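Local structure of inositol-3-phosphate synthase (Caenorhabditis elegans, 1VKO) at residues 200-205 / 253-258. The protein belongs to the myo-inositol-1-phosphate synthase family, binds NAD and has a Rossmann-type domain. Sequence-based numbering, arbitrary orientation.
Sequences PDFIAS and RYTDVR
With CG of Arg253 set between its own backbone N and carbonyl carbon (chi1 61°) and the chain extended from CG to NE, the guanidinium reaches Phe202, whose CG, anti to its carbonyl carbon (chi1 -72°), turns one ring face to meet it. The guanidinium lies flat over that face, an offset stack with cation-pi character: the planes are 19° apart, and Arg253 CZ is 4.1 Å from the centroid of the Phe202 ring. Of the guanidinium atoms, Arg253 NH2 comes nearest the ring, 3.5 Å from Phe202 CZ and offset toward the rim. Asp201 O lies in the guanidinium plane and accepts from Arg253 NE at 3.0 Å, although NE sits above the carbonyl plane. Arg253 NH1 turns back to Tyr254 O (3.1 Å) and forms a salt bridge with Glu278; together with the NE bond, this fixes the rotation of the group over the ring. The buried side chain of Phe202 is about 8 Å from the bound NAD and packs on Pro281 of helix 281-291, while Arg253 touches helix 367-378. The contact thus joins the loop between helices 178-188 and 220-238 to the one running from strand 242-247, in the parallel sheet of the Rossmann-type domain, to helix 265-273.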
loop_
_atom_site.group_PDB
_atom_site.type_symbol
_atom_site.label_atom_id
_atom_site.label_comp_id
_atom_site.label_asym_id
_atom_site.label_seq_id
_atom_site.Cartn_x
_atom_site.Cartn_y
_atom_site.Cartn_z
ATOM N N PRO A 200 30.453 -27.340 2.338
ATOM C CA PRO A 200 30.336 -25.879 2.481
ATOM C C PRO A 200 29.953 -25.180 1.167
ATOM O O PRO A 200 29.143 -24.247 1.146
ATOM C CB PRO A 200 31.739 -25.474 2.911
ATOM C CG PRO A 200 32.254 -26.679 3.659
ATOM C CD PRO A 200 31.697 -27.859 2.940
ATOM N N ASP A 201 30.525 -25.679 0.082
ATOM C CA ASP A 201 30.361 -25.166 -1.279
ATOM C C ASP A 201 28.940 -25.197 -1.900
ATOM O O ASP A 201 28.684 -24.518 -2.933
ATOM C CB ASP A 201 31.401 -25.861 -2.193
ATOM C CG ASP A 201 31.761 -27.338 -1.728
ATOM O OD1 ASP A 201 31.975 -27.603 -0.501
ATOM O OD2 ASP A 201 31.863 -28.303 -2.546
ATOM N N PHE A 202 28.005 -25.938 -1.295
ATOM C CA PHE A 202 26.613 -25.980 -1.798
ATOM C C PHE A 202 25.636 -25.007 -1.127
ATOM O O PHE A 202 24.508 -24.896 -1.590
ATOM C CB PHE A 202 26.028 -27.422 -1.831
ATOM C CG PHE A 202 26.608 -28.308 -2.928
ATOM C CD1 PHE A 202 27.801 -28.974 -2.744
ATOM C CD2 PHE A 202 25.960 -28.455 -4.153
ATOM C CE1 PHE A 202 28.376 -29.754 -3.764
ATOM C CE2 PHE A 202 26.517 -29.253 -5.156
ATOM C CZ PHE A 202 27.715 -29.898 -4.956
ATOM N N ILE A 203 26.033 -24.277 -0.069
ATOM C CA ILE A 203 25.131 -23.238 0.526
ATOM C C ILE A 203 25.837 -21.903 0.737
ATOM O O ILE A 203 27.023 -21.795 0.386
ATOM C CB ILE A 203 24.492 -23.710 1.861
ATOM C CG1 ILE A 203 25.518 -23.752 2.978
ATOM C CG2 ILE A 203 23.847 -25.089 1.722
ATOM C CD1 ILE A 203 25.103 -24.647 4.132
ATOM N N ALA A 204 25.136 -20.887 1.288
ATOM C CA ALA A 204 25.750 -19.571 1.587
ATOM C C ALA A 204 26.934 -19.709 2.547
ATOM O O ALA A 204 26.789 -20.187 3.678
ATOM C CB ALA A 204 24.737 -18.621 2.170
ATOM N N SER A 205 28.108 -19.274 2.096
ATOM C CA SER A 205 29.319 -19.347 2.933
ATOM C C SER A 205 29.127 -18.780 4.369
ATOM O O SER A 205 29.929 -19.061 5.282
ATOM C CB SER A 205 30.542 -18.743 2.195
ATOM O OG SER A 205 30.601 -17.337 2.305
ATOM N N ARG A 253 22.849 -24.233 -3.766
ATOM C CA ARG A 253 22.885 -23.889 -5.198
ATOM C C ARG A 253 22.526 -25.115 -6.047
ATOM O O ARG A 253 22.404 -26.248 -5.552
ATOM C CB ARG A 253 24.269 -23.370 -5.616
ATOM C CG ARG A 253 25.387 -24.385 -5.407
ATOM C CD ARG A 253 26.699 -24.023 -6.043
ATOM N NE ARG A 253 27.759 -24.998 -5.756
ATOM C CZ ARG A 253 28.067 -26.063 -6.505
ATOM N NH1 ARG A 253 27.368 -26.358 -7.614
ATOM N NH2 ARG A 253 29.070 -26.863 -6.127
ATOM N N TYR A 254 22.328 -24.861 -7.332
ATOM C CA TYR A 254 22.086 -25.871 -8.335
ATOM C C TYR A 254 23.379 -26.638 -8.592
ATOM O O TYR A 254 24.451 -26.078 -8.592
ATOM C CB TYR A 254 21.676 -25.159 -9.625
ATOM C CG TYR A 254 20.184 -24.962 -9.787
ATOM C CD1 TYR A 254 19.417 -24.424 -8.768
ATOM C CD2 TYR A 254 19.542 -25.336 -10.964
ATOM C CE1 TYR A 254 18.068 -24.272 -8.900
ATOM C CE2 TYR A 254 18.185 -25.156 -11.119
ATOM C CZ TYR A 254 17.452 -24.605 -10.080
ATOM O OH TYR A 254 16.077 -24.430 -10.205
ATOM N N THR A 255 23.268 -27.922 -8.836
ATOM C CA THR A 255 24.359 -28.720 -9.373
ATOM C C THR A 255 24.388 -28.507 -10.894
ATOM O O THR A 255 23.418 -27.970 -11.441
ATOM C CB THR A 255 24.013 -30.202 -9.090
ATOM O OG1 THR A 255 23.948 -30.420 -7.674
ATOM C CG2 THR A 255 25.109 -31.129 -9.536
ATOM N N ASP A 256 25.480 -28.888 -11.574
ATOM C CA ASP A 256 25.442 -29.044 -13.036
ATOM C C ASP A 256 24.526 -30.225 -13.333
ATOM O O ASP A 256 24.239 -31.054 -12.434
ATOM C CB ASP A 256 26.836 -29.296 -13.629
ATOM C CG ASP A 256 27.728 -28.050 -13.605
ATOM O OD1 ASP A 256 27.307 -26.993 -14.143
ATOM O OD2 ASP A 256 28.871 -28.031 -13.077
ATOM N N VAL A 257 24.023 -30.278 -14.566
ATOM C CA VAL A 257 23.271 -31.449 -15.050
ATOM C C VAL A 257 23.865 -31.814 -16.400
ATOM O O VAL A 257 24.008 -30.948 -17.261
ATOM C CB VAL A 257 21.747 -31.182 -15.196
ATOM C CG1 VAL A 257 20.996 -32.473 -15.496
ATOM C CG2 VAL A 257 21.177 -30.533 -13.947
ATOM N N ARG A 258 24.231 -33.084 -16.570
ATOM C CA ARG A 258 24.897 -33.567 -17.798
ATOM C C ARG A 258 25.051 -35.064 -17.744
ATOM O O ARG A 258 25.089 -35.637 -16.658
ATOM C CB ARG A 258 26.295 -32.932 -17.992
ATOM C CG ARG A 258 27.269 -33.053 -16.799
ATOM C CD ARG A 258 28.645 -32.434 -17.061
ATOM N NE ARG A 258 29.464 -32.294 -15.854
ATOM C CZ ARG A 258 30.233 -33.259 -15.326
ATOM N NH1 ARG A 258 30.304 -34.477 -15.889
ATOM N NH2 ARG A 258 30.923 -33.003 -14.212
#